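Local coordinates for protocatechuate decarboxylase (Klebsiella pneumoniae, PDB 5O3M), which decarboxylates 3,4-dihydroxybenzoic acid (protocatechuate) as a prenylated-flavin-dependent enzyme of the UbiD family, and is used in reverse to para-carboxylate catechols, at residues Ile62-Gly65 with Pro71-Ile74; Gln100-Leu105 with Ser111-Glu116; Glu364-Gly369 with Ala405-Ala410; Ile419-Asp424 with Leu434-Thr439. All coordinates share one frame; numbering follows the deposited sequence.

Contact 1 of 4, residues Ile62-Gly65 with Pro71-Ile74; sequences IGAG and PTRI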
loop_
_atom_site.group_PDB
_atom_site.type_symbol
_atom_site.label_atom_id
_atom_site.label_comp_id
_atom_site.label_asym_id
_atom_site.label_seq_id
_atom_site.Cartn_x
_atom_site.Cartn_y
_atom_site.Cartn_z
ATOM N N ILE A 62 3.469 44.346 -7.272
ATOM C CA ILE A 62 2.300 45.155 -6.911
ATOM C C ILE A 62 1.011 44.338 -6.944
ATOM O O ILE A 62 0.176 44.472 -6.044
ATOM C CB ILE A 62 2.216 46.409 -7.816
ATOM C CG1 ILE A 62 3.301 47.419 -7.409
ATOM C CG2 ILE A 62 0.816 47.061 -7.743
ATOM C CD1 ILE A 62 3.371 48.649 -8.258
ATOM N N GLY A 63 0.818 43.471 -7.950
ATOM C CA GLY A 63 -0.420 42.707 -8.006
ATOM C C GLY A 63 -0.523 41.478 -8.902
ATOM O O GLY A 63 -1.642 41.059 -9.217
ATOM N N ALA A 64 0.598 40.864 -9.296
ATOM C CA ALA A 64 0.525 39.685 -10.162
ATOM C C ALA A 64 -0.141 38.510 -9.445
ATOM O O ALA A 64 -0.993 37.815 -10.021
ATOM C CB ALA A 64 1.924 39.308 -10.660
ATOM N N GLY A 65 0.235 38.269 -8.185
ATOM C CA GLY A 65 -0.411 37.228 -7.381
ATOM C C GLY A 65 -0.302 35.822 -7.988
ATOM O O GLY A 65 0.536 35.539 -8.854
ATOM N N PRO A 71 8.464 37.743 -3.530
ATOM C CA PRO A 71 7.208 38.328 -3.029
ATOM C C PRO A 71 6.273 38.738 -4.153
ATOM O O PRO A 71 6.692 39.165 -5.226
ATOM C CB PRO A 71 7.671 39.565 -2.258
ATOM C CG PRO A 71 8.957 39.924 -2.911
ATOM C CD PRO A 71 9.608 38.651 -3.339
ATOM N N THR A 72 4.986 38.587 -3.871
ATOM C CA THR A 72 3.911 39.060 -4.732
ATOM C C THR A 72 2.674 39.209 -3.857
ATOM O O THR A 72 2.680 38.809 -2.688
ATOM C CB THR A 72 3.674 38.118 -5.917
ATOM O OG1 THR A 72 2.720 38.697 -6.813
ATOM C CG2 THR A 72 3.152 36.750 -5.434
ATOM N N ARG A 73 1.641 39.679 -4.258
ATOM C CA ARG A 73 0.434 39.915 -3.470
ATOM C C ARG A 73 -0.700 40.287 -4.409
ATOM O O ARG A 73 -0.492 40.496 -5.604
ATOM C CB ARG A 73 0.636 41.005 -2.387
ATOM C CG ARG A 73 0.989 42.411 -2.903
ATOM C CD ARG A 73 1.172 43.426 -1.737
ATOM N NE ARG A 73 -0.065 43.676 -0.975
ATOM C CZ ARG A 73 -1.025 44.558 -1.287
ATOM N NH1 ARG A 73 -0.943 45.321 -2.370
ATOM N NH2 ARG A 73 -2.084 44.682 -0.496
ATOM N N ILE A 74 -1.944 40.302 -4.076
ATOM C CA ILE A 74 -3.119 40.857 -4.732
ATOM C C ILE A 74 -3.090 42.373 -4.569
ATOM O O ILE A 74 -2.765 42.893 -3.494
ATOM C CB ILE A 74 -4.387 40.240 -4.101
ATOM C CG1 ILE A 74 -4.368 38.727 -4.280
ATOM C CG2 ILE A 74 -5.639 40.784 -4.703
ATOM C CD1 ILE A 74 -4.345 38.291 -5.730
#
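G63 and I74 bring their CA atoms to 4.6 Å of each other, and G65 and R73 theirs to 4.8 Å, where the chain returning through 71-74 passes nearly perpendicular to 62-65. The two runs meet as crossed loops rather than paired strands. G63 is where the chain leaves helical angles after helix 54-62, and its CA-H is aimed at the R73 carbonyl, with G63 CA 3.3 Å from R73 O and an angle of 151° at the hydrogen. Two residues on, G65 N donates to the T72 hydroxyl, G65 N to T72 OG1 being 2.9 Å. This bond is bent, at 144°. T72 reaches it because CB points at the other loop and OG1 stands opposite the backbone nitrogen (chi1 -173°). The same OG1 is hydrogen-bonded to R60 O, so one hydroxyl ties the last turn of the helix to the loop that follows it. T72 CG2 lies 4.1 Å from G65 CA, and the bare glycine also leaves room for the I74 methyl, with I74 CD1 4.4 Å from G65 CA. R73 turns its CB away, yet its chain passes the helix end, where R73 CG is 3.8 Å from I62 O. This is a loop folded back on the helix it came from. P71 O adds a hydrogen bond from R60 NE, the A64 backbone is hydrogen-bonded to E345 in helix 344-366, and I62 packs on F511 of the second subunit. The crossing thus lies between helix 54-62, helix 344-366 and the subunit boundary, just ahead of strand 77-80.

Contact 2 of 4, residues Gln100-Leu105 with Ser111-Glu116; sequences QRAALL and SQLALE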
loop_
_atom_site.group_PDB
_atom_site.type_symbol
_atom_site.label_atom_id
_atom_site.label_comp_id
_atom_site.label_asym_id
_atom_site.label_seq_id
_atom_site.Cartn_x
_atom_site.Cartn_y
_atom_site.Cartn_z
ATOM N N GLN A 100 -11.942 39.546 -5.830
ATOM C CA GLN A 100 -12.812 40.621 -5.373
ATOM C C GLN A 100 -13.027 41.657 -6.468
ATOM O O GLN A 100 -14.155 42.136 -6.662
ATOM C CB GLN A 100 -12.270 41.301 -4.119
ATOM C CG GLN A 100 -13.360 42.175 -3.489
ATOM C CD GLN A 100 -12.832 43.300 -2.618
ATOM O OE1 GLN A 100 -11.709 43.243 -2.113
ATOM N NE2 GLN A 100 -13.653 44.330 -2.431
ATOM N N ARG A 101 -11.963 42.014 -7.198
ATOM C CA ARG A 101 -12.114 43.000 -8.263
ATOM C C ARG A 101 -13.034 42.474 -9.355
ATOM O O ARG A 101 -13.887 43.212 -9.865
ATOM C CB ARG A 101 -10.744 43.397 -8.831
ATOM C CG ARG A 101 -10.807 44.288 -10.074
ATOM C CD ARG A 101 -9.550 45.173 -10.260
ATOM N NE ARG A 101 -8.308 44.405 -10.417
ATOM C CZ ARG A 101 -7.422 44.204 -9.436
ATOM N NH1 ARG A 101 -7.646 44.719 -8.228
ATOM N NH2 ARG A 101 -6.318 43.500 -9.664
ATOM N N ALA A 102 -12.893 41.193 -9.722
ATOM C CA ALA A 102 -13.801 40.629 -10.716
ATOM C C ALA A 102 -15.239 40.664 -10.208
ATOM O O ALA A 102 -16.173 40.953 -10.968
ATOM C CB ALA A 102 -13.379 39.198 -11.076
ATOM N N ALA A 103 -15.432 40.403 -8.914
ATOM C CA ALA A 103 -16.762 40.527 -8.334
ATOM C C ALA A 103 -17.271 41.965 -8.422
ATOM O O ALA A 103 -18.425 42.203 -8.803
ATOM C CB ALA A 103 -16.754 40.039 -6.882
ATOM N N LEU A 104 -16.440 42.940 -8.036
ATOM C CA LEU A 104 -16.838 44.342 -8.192
ATOM C C LEU A 104 -17.231 44.644 -9.633
ATOM O O LEU A 104 -18.254 45.291 -9.886
ATOM C CB LEU A 104 -15.706 45.283 -7.769
ATOM C CG LEU A 104 -15.293 45.462 -6.311
ATOM C CD1 LEU A 104 -14.222 46.531 -6.262
ATOM C CD2 LEU A 104 -16.487 45.820 -5.375
ATOM N N LEU A 105 -16.431 44.183 -10.596
ATOM C CA LEU A 105 -16.691 44.539 -11.986
ATOM C C LEU A 105 -17.959 43.888 -12.534
ATOM O O LEU A 105 -18.562 44.419 -13.471
ATOM C CB LEU A 105 -15.482 44.171 -12.839
ATOM C CG LEU A 105 -14.231 44.991 -12.546
ATOM C CD1 LEU A 105 -12.968 44.306 -13.087
ATOM C CD2 LEU A 105 -14.383 46.399 -13.152
ATOM N N SER A 111 -17.526 35.209 -3.410
ATOM C CA SER A 111 -17.746 33.782 -3.206
ATOM C C SER A 111 -18.805 33.227 -4.151
ATOM O O SER A 111 -18.870 32.007 -4.346
ATOM C CB SER A 111 -18.141 33.510 -1.750
ATOM O OG SER A 111 -19.521 33.759 -1.541
ATOM N N GLN A 112 -19.618 34.094 -4.756
ATOM C CA GLN A 112 -20.690 33.693 -5.656
ATOM C C GLN A 112 -20.324 33.861 -7.127
ATOM O O GLN A 112 -21.151 33.578 -7.997
ATOM C CB GLN A 112 -21.957 34.500 -5.340
ATOM C CG GLN A 112 -22.419 34.361 -3.893
ATOM C CD GLN A 112 -22.760 32.917 -3.534
ATOM O OE1 GLN A 112 -22.121 32.299 -2.678
ATOM N NE2 GLN A 112 -23.775 32.373 -4.197
ATOM N N LEU A 113 -19.095 34.285 -7.421
ATOM C CA LEU A 113 -18.733 34.726 -8.770
ATOM C C LEU A 113 -19.076 33.683 -9.834
ATOM O O LEU A 113 -19.631 34.014 -10.890
ATOM C CB LEU A 113 -17.240 35.053 -8.800
ATOM C CG LEU A 113 -16.710 36.042 -9.823
ATOM C CD1 LEU A 113 -17.592 37.268 -9.862
ATOM C CD2 LEU A 113 -15.314 36.425 -9.405
ATOM N N ALA A 114 -18.739 32.414 -9.576
ATOM C CA ALA A 114 -18.963 31.359 -10.566
ATOM C C ALA A 114 -20.450 31.072 -10.759
ATOM O O ALA A 114 -20.908 30.860 -11.888
ATOM C CB ALA A 114 -18.223 30.082 -10.151
ATOM N N LEU A 115 -21.218 31.038 -9.673
ATOM C CA LEU A 115 -22.657 30.843 -9.817
ATOM C C LEU A 115 -23.280 31.969 -10.632
ATOM O O LEU A 115 -24.193 31.734 -11.432
ATOM C CB LEU A 115 -23.316 30.728 -8.440
ATOM C CG LEU A 115 -22.989 29.435 -7.675
ATOM C CD1 LEU A 115 -23.546 29.473 -6.257
ATOM C CD2 LEU A 115 -23.500 28.199 -8.415
ATOM N N GLU A 116 -22.780 33.196 -10.471
ATOM C CA GLU A 116 -23.406 34.325 -11.158
ATOM C C GLU A 116 -23.095 34.317 -12.650
ATOM O O GLU A 116 -23.977 34.600 -13.467
ATOM C CB GLU A 116 -22.986 35.639 -10.505
ATOM C CG GLU A 116 -23.574 35.803 -9.101
ATOM C CD GLU A 116 -25.101 35.712 -9.090
ATOM O OE1 GLU A 116 -25.748 36.377 -9.938
ATOM O OE2 GLU A 116 -25.647 34.968 -8.240
#
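A102 is the first residue along 100-105 to meet L113: its CB points toward helix 113-122, and A102 CB lies 3.8 Å from L113 CD2. A103 follows with a contact to its backbone as much as to its methyl, L113 CD1 being 3.7 Å from A103 CA and 4.2 Å from A103 CB. Both leucine methyls come up to the A103 peptide nitrogen from the same side, L113 CD1 at 3.9 Å and L113 CD2 at 4.0 Å from A103 N. With only small side chains at this place on the first helix, the backbones come close, A103 CA being 6.1 Å from L113 CA. Beyond this point L104 turns to H38 and L105 to helix 28-36. L113 thus serves as a single apolar fork set on the helix surface at A102 and A103, all three residues buried, and no hydrogen bond crosses between the segments. Its CB is directed at the first helix and its CG lies roughly opposite the backbone nitrogen (chi1 -155°), which extends both methyls to the alanines. A short 3-10 turn leads into L113. The contact packs two consecutive helices, 99-106 and 113-122, against each other across their short connection. On the far side of the first helix, the R101 guanidinium is taken up by backbone carbonyls of G94, M95 and G75 and by the Q41 side chain. Helix 344-366 packs on both helices, through T349 at A102 and L353 at L113, and continues along the second with E356 at A114 and W360 at L115.

Contact 3 of 4, residues Glu364-Gly369 with Ala405-Ala410; sequences EAAIPG and ALLALA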
loop_
_atom_site.group_PDB
_atom_site.type_symbol
_atom_site.label_atom_id
_atom_site.label_comp_id
_atom_site.label_asym_id
_atom_site.label_seq_id
_atom_site.Cartn_x
_atom_site.Cartn_y
_atom_site.Cartn_z
ATOM N N GLU A 364 -24.013 19.459 -8.364
ATOM C CA GLU A 364 -25.384 19.811 -8.007
ATOM C C GLU A 364 -26.398 19.011 -8.824
ATOM O O GLU A 364 -27.492 18.707 -8.337
ATOM C CB GLU A 364 -25.595 21.321 -8.180
ATOM C CG GLU A 364 -26.982 21.811 -7.815
ATOM C CD GLU A 364 -27.360 21.599 -6.352
ATOM O OE1 GLU A 364 -26.469 21.460 -5.476
ATOM O OE2 GLU A 364 -28.579 21.584 -6.084
ATOM N N ALA A 365 -26.055 18.642 -10.054
ATOM C CA ALA A 365 -26.979 17.823 -10.822
ATOM C C ALA A 365 -27.030 16.397 -10.275
ATOM O O ALA A 365 -28.097 15.775 -10.253
ATOM C CB ALA A 365 -26.594 17.843 -12.303
ATOM N N ALA A 366 -25.900 15.874 -9.795
ATOM C CA ALA A 366 -25.856 14.494 -9.316
ATOM C C ALA A 366 -26.222 14.358 -7.846
ATOM O O ALA A 366 -26.794 13.334 -7.450
ATOM C CB ALA A 366 -24.469 13.890 -9.541
ATOM N N ILE A 367 -25.874 15.342 -7.020
ATOM C CA ILE A 367 -26.175 15.287 -5.588
ATOM C C ILE A 367 -26.717 16.645 -5.157
ATOM O O ILE A 367 -25.984 17.444 -4.554
ATOM C CB ILE A 367 -24.940 14.902 -4.750
ATOM C CG1 ILE A 367 -24.098 13.837 -5.455
ATOM C CG2 ILE A 367 -25.375 14.403 -3.363
ATOM C CD1 ILE A 367 -22.766 13.493 -4.740
ATOM N N PRO A 368 -27.968 16.961 -5.450
ATOM C CA PRO A 368 -28.445 18.329 -5.208
ATOM C C PRO A 368 -28.423 18.673 -3.723
ATOM O O PRO A 368 -28.774 17.855 -2.868
ATOM C CB PRO A 368 -29.867 18.325 -5.783
ATOM C CG PRO A 368 -30.234 16.891 -5.990
ATOM C CD PRO A 368 -28.956 16.120 -6.146
ATOM N N GLY A 369 -27.966 19.890 -3.419
ATOM C CA GLY A 369 -27.930 20.383 -2.055
ATOM C C GLY A 369 -26.693 20.009 -1.258
ATOM O O GLY A 369 -26.508 20.538 -0.156
ATOM N N ALA A 405 -15.708 14.320 -5.179
ATOM C CA ALA A 405 -14.359 14.374 -5.751
ATOM C C ALA A 405 -14.294 13.684 -7.113
ATOM O O ALA A 405 -13.673 14.202 -8.051
ATOM C CB ALA A 405 -13.342 13.740 -4.797
ATOM N N LEU A 406 -14.906 12.500 -7.237
ATOM C CA LEU A 406 -14.926 11.823 -8.533
ATOM C C LEU A 406 -15.650 12.667 -9.586
ATOM O O LEU A 406 -15.184 12.796 -10.728
ATOM C CB LEU A 406 -15.576 10.441 -8.397
ATOM C CG LEU A 406 -14.908 9.435 -7.449
ATOM C CD1 LEU A 406 -15.715 8.143 -7.363
ATOM C CD2 LEU A 406 -13.513 9.133 -7.936
ATOM N N LEU A 407 -16.804 13.232 -9.229
ATOM C CA LEU A 407 -17.500 14.109 -10.171
ATOM C C LEU A 407 -16.600 15.254 -10.617
ATOM O O LEU A 407 -16.591 15.614 -11.795
ATOM C CB LEU A 407 -18.788 14.633 -9.544
ATOM C CG LEU A 407 -19.917 13.601 -9.531
ATOM C CD1 LEU A 407 -20.801 13.779 -8.310
ATOM C CD2 LEU A 407 -20.735 13.746 -10.809
ATOM N N ALA A 408 -15.780 15.792 -9.709
ATOM C CA ALA A 408 -14.875 16.873 -10.089
ATOM C C ALA A 408 -13.775 16.377 -11.022
ATOM O O ALA A 408 -13.501 16.999 -12.061
ATOM C CB ALA A 408 -14.267 17.527 -8.849
ATOM N N LEU A 409 -13.105 15.276 -10.657
ATOM C CA LEU A 409 -12.019 14.789 -11.503
ATOM C C LEU A 409 -12.535 14.367 -12.865
ATOM O O LEU A 409 -11.827 14.501 -13.860
ATOM C CB LEU A 409 -11.284 13.620 -10.838
ATOM C CG LEU A 409 -10.541 13.900 -9.534
ATOM C CD1 LEU A 409 -10.149 12.596 -8.856
ATOM C CD2 LEU A 409 -9.305 14.766 -9.797
ATOM N N ALA A 410 -13.770 13.876 -12.936
ATOM C CA ALA A 410 -14.287 13.414 -14.220
ATOM C C ALA A 410 -14.678 14.574 -15.128
ATOM O O ALA A 410 -14.460 14.501 -16.343
ATOM C CB ALA A 410 -15.489 12.480 -14.013
#
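A366, I367 and L407 make a small, wholly apolar contact between the end of helix 344-366 and the side of helix 400-411, within the C-terminal family region. L407 reaches across and fits both of its methyls against A366, whose CB is 3.9 Å from L407 CD1 and equally far from L407 CD2. L407 CD1 has a second neighbour in I367 CD1 at 4.1 Å, the two side chains crossing obliquely. L407 CB points toward the helix end, and CG, opposite its own carbonyl carbon (chi1 -77°), continues the reach so that both methyls face A366. I367 is the residue at which the chain leaves helical angles, and the turn after it is held by a bond within its own segment. E364 OE1 accepts G369 N at 3.0 Å and a nearly straight 164°, on the syn side of the carboxylate though 26° out of its plane. The chain reversal that carries I367 is therefore tied back to the helix. I367 also lies on R400 and Q403 of helix 400-411, and L407 packs on A410 of the third subunit. On another side of that helix, A405 and L409 lie against strands 417-422 and 475-482.

Contact 4 of 4, residues Ile419-Asp424 with Leu434-Thr439; sequences ILVDED and LWAMTT. With 9JE (pentane-1,5-diol), chain H.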
loop_
_atom_site.group_PDB
_atom_site.type_symbol
_atom_site.label_atom_id
_atom_site.label_comp_id
_atom_site.label_asym_id
_atom_site.label_seq_id
_atom_site.Cartn_x
_atom_site.Cartn_y
_atom_site.Cartn_z
ATOM N N ILE A 419 -9.326 18.550 -2.546
ATOM C CA ILE A 419 -9.385 18.643 -1.092
ATOM C C ILE A 419 -10.840 18.832 -0.701
ATOM O O ILE A 419 -11.518 19.738 -1.210
ATOM C CB ILE A 419 -8.507 19.773 -0.537
ATOM C CG1 ILE A 419 -7.055 19.580 -1.001
ATOM C CG2 ILE A 419 -8.600 19.795 0.961
ATOM C CD1 ILE A 419 -6.136 20.743 -0.593
ATOM N N LEU A 420 -11.327 17.953 0.164
ATOM C CA LEU A 420 -12.715 17.938 0.592
ATOM C C LEU A 420 -12.797 18.490 2.003
ATOM O O LEU A 420 -12.060 18.032 2.884
ATOM C CB LEU A 420 -13.283 16.517 0.559
ATOM C CG LEU A 420 -13.168 15.821 -0.782
ATOM C CD1 LEU A 420 -13.437 14.340 -0.599
ATOM C CD2 LEU A 420 -14.172 16.422 -1.743
ATOM N N VAL A 421 -13.688 19.471 2.216
ATOM C CA VAL A 421 -13.877 20.065 3.534
ATOM C C VAL A 421 -15.361 20.288 3.801
ATOM O O VAL A 421 -16.188 20.327 2.887
ATOM C CB VAL A 421 -13.099 21.392 3.699
ATOM C CG1 VAL A 421 -11.604 21.174 3.478
ATOM C CG2 VAL A 421 -13.665 22.489 2.764
ATOM N N ASP A 422 -15.680 20.471 5.081
ATOM C CA ASP A 422 -17.048 20.695 5.530
ATOM C C ASP A 422 -17.421 22.173 5.454
ATOM O O ASP A 422 -16.590 23.029 5.156
ATOM C CB ASP A 422 -17.214 20.160 6.951
ATOM C CG ASP A 422 -17.082 18.668 7.003
ATOM O OD1 ASP A 422 -17.952 18.020 6.397
ATOM O OD2 ASP A 422 -16.100 18.167 7.594
ATOM N N GLU A 423 -18.686 22.476 5.767
ATOM C CA GLU A 423 -19.210 23.817 5.561
ATOM C C GLU A 423 -18.689 24.828 6.571
ATOM O O GLU A 423 -18.963 26.014 6.401
ATOM C CB GLU A 423 -20.741 23.818 5.592
ATOM C CG GLU A 423 -21.345 23.593 6.972
ATOM C CD GLU A 423 -21.594 22.117 7.292
ATOM O OE1 GLU A 423 -20.977 21.226 6.664
ATOM O OE2 GLU A 423 -22.417 21.855 8.191
ATOM N N ASP A 424 -17.938 24.407 7.595
ATOM C CA ASP A 424 -17.356 25.341 8.557
ATOM C C ASP A 424 -15.888 25.645 8.266
ATOM O O ASP A 424 -15.181 26.165 9.135
ATOM C CB ASP A 424 -17.514 24.816 9.994
ATOM C CG ASP A 424 -16.828 23.467 10.205
ATOM O OD1 ASP A 424 -16.394 22.858 9.199
ATOM O OD2 ASP A 424 -16.710 23.020 11.370
ATOM N N LEU A 434 -5.375 24.153 5.314
ATOM C CA LEU A 434 -4.340 23.396 6.018
ATOM C C LEU A 434 -4.794 22.975 7.418
ATOM O O LEU A 434 -4.372 21.926 7.923
ATOM C CB LEU A 434 -3.046 24.219 6.078
ATOM C CG LEU A 434 -2.333 24.275 4.714
ATOM C CD1 LEU A 434 -1.186 25.262 4.680
ATOM C CD2 LEU A 434 -1.826 22.860 4.274
ATOM N N TRP A 435 -5.639 23.775 8.066
ATOM C CA TRP A 435 -6.174 23.384 9.366
ATOM C C TRP A 435 -7.037 22.138 9.240
ATOM O O TRP A 435 -6.996 21.251 10.100
ATOM C CB TRP A 435 -6.980 24.538 9.974
ATOM C CG TRP A 435 -7.741 24.165 11.214
ATOM C CD1 TRP A 435 -7.253 24.102 12.487
ATOM C CD2 TRP A 435 -9.120 23.768 11.293
ATOM N NE1 TRP A 435 -8.246 23.712 13.353
ATOM C CE2 TRP A 435 -9.399 23.496 12.644
ATOM C CE3 TRP A 435 -10.147 23.634 10.351
ATOM C CZ2 TRP A 435 -10.672 23.094 13.085
ATOM C CZ3 TRP A 435 -11.406 23.224 10.785
ATOM C CH2 TRP A 435 -11.654 22.959 12.147
ATOM N N ALA A 436 -7.837 22.050 8.177
ATOM C CA ALA A 436 -8.648 20.854 8.007
ATOM C C ALA A 436 -7.773 19.653 7.679
ATOM O O ALA A 436 -8.099 18.527 8.077
ATOM C CB ALA A 436 -9.706 21.068 6.918
ATOM N N MET A 437 -6.661 19.884 6.966
ATOM C CA MET A 437 -5.666 18.860 6.688
ATOM C C MET A 437 -4.893 18.455 7.922
ATOM O O MET A 437 -4.153 17.468 7.870
ATOM C CB MET A 437 -4.673 19.352 5.640
ATOM C CG MET A 437 -5.311 19.903 4.393
ATOM S SD MET A 437 -4.342 19.406 2.959
ATOM C CE MET A 437 -4.919 17.726 2.841
ATOM N N THR A 438 -5.021 19.199 9.015
ATOM C CA THR A 438 -4.254 18.917 10.223
ATOM C C THR A 438 -5.075 18.222 11.309
ATOM O O THR A 438 -4.583 17.286 11.960
ATOM C CB THR A 438 -3.667 20.229 10.751
ATOM O OG1 THR A 438 -2.855 20.820 9.728
ATOM C CG2 THR A 438 -2.849 20.020 12.047
ATOM N N THR A 439 -6.325 18.635 11.510
ATOM C CA THR A 439 -7.137 18.121 12.608
ATOM C C THR A 439 -8.275 17.217 12.145
ATOM O O THR A 439 -8.942 16.620 12.990
ATOM C CB THR A 439 -7.715 19.287 13.445
ATOM O OG1 THR A 439 -8.667 20.024 12.666
ATOM C CG2 THR A 439 -6.612 20.258 13.910
HETATM C C02 9JE H . -18.034 19.720 10.615
HETATM C C03 9JE H . -19.215 20.616 10.288
HETATM C C04 9JE H . -19.890 21.270 11.487
HETATM C C05 9JE H . -20.752 22.416 10.902
HETATM C C06 9JE H . -21.567 23.073 12.008
HETATM O O01 9JE H . -18.618 18.494 10.993
HETATM O O07 9JE H . -20.801 22.809 13.203
#
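V421 and A436 meet in a plain apolar contact, V421 CG1 to A436 CB 3.9 Å, yet the chain leaving the strand turns through three successive acidic residues, D422, E423 and D424, that border a bound pentane-1,5-diol. Their side chains lie along its carbon chain. E423 OE2 is 3.2 Å from C05 of the diol, D424 OD2 is 3.6 Å from C04, and D422 CB is 3.8 Å from C02. A hydrogen bond to the diol comes from K490 NZ. The salt bridge from R440 to D424 probably offsets part of the negative charge; D422 OD2 is held by V485 N. Further back on the strand, I419 CD1 touches M437 SD at 4.2 Å, the two side chains crossing at about a right angle. M437 is bent at chi2 (-141°) and again at chi3 (78°), which brings its sulfur to the isoleucine although its CB does not aim there. Both pairs are buried, and no hydrogen bond joins strand and helix here; the last helical turn is tied within itself by T438 OG1, which donates to L434 O. W435, on the same helix, has a cation-pi contact with R495, and its NE1 is hydrogen-bonded to P311 O of the second subunit. I419 and V421 form part of the sheet face that helix 430-439 packs against, L420 turns to helix 400-411 instead, and strand 417-422 runs between its parallel neighbours 385-390 and 475-482.

How the contacts relate
Contacts 2, 3 and 4 join their segments by apolar packing, with no hydrogen bond between them, whereas contact 1, made of loops and only partly buried, relies on a polar bond and glycine backbone. Contacts 2 and 4 are made wholly by buried residues; contact 3 sets an exposed A366 beside buried I367 and L407. Contacts 3 and 4 touch, A405 CB lying 4.1 Å from L420 CD2: strand 417-422 has helix 400-411 of contact 3 on one face, through L420, and helix 430-439 of contact 4 on the other, through I419 and V421. Helix 344-366 supplies contact 3 and neighbours contacts 1 and 2. Contacts 1 and 4 reach the second subunit, contact 3 the third; contact 2 is internal.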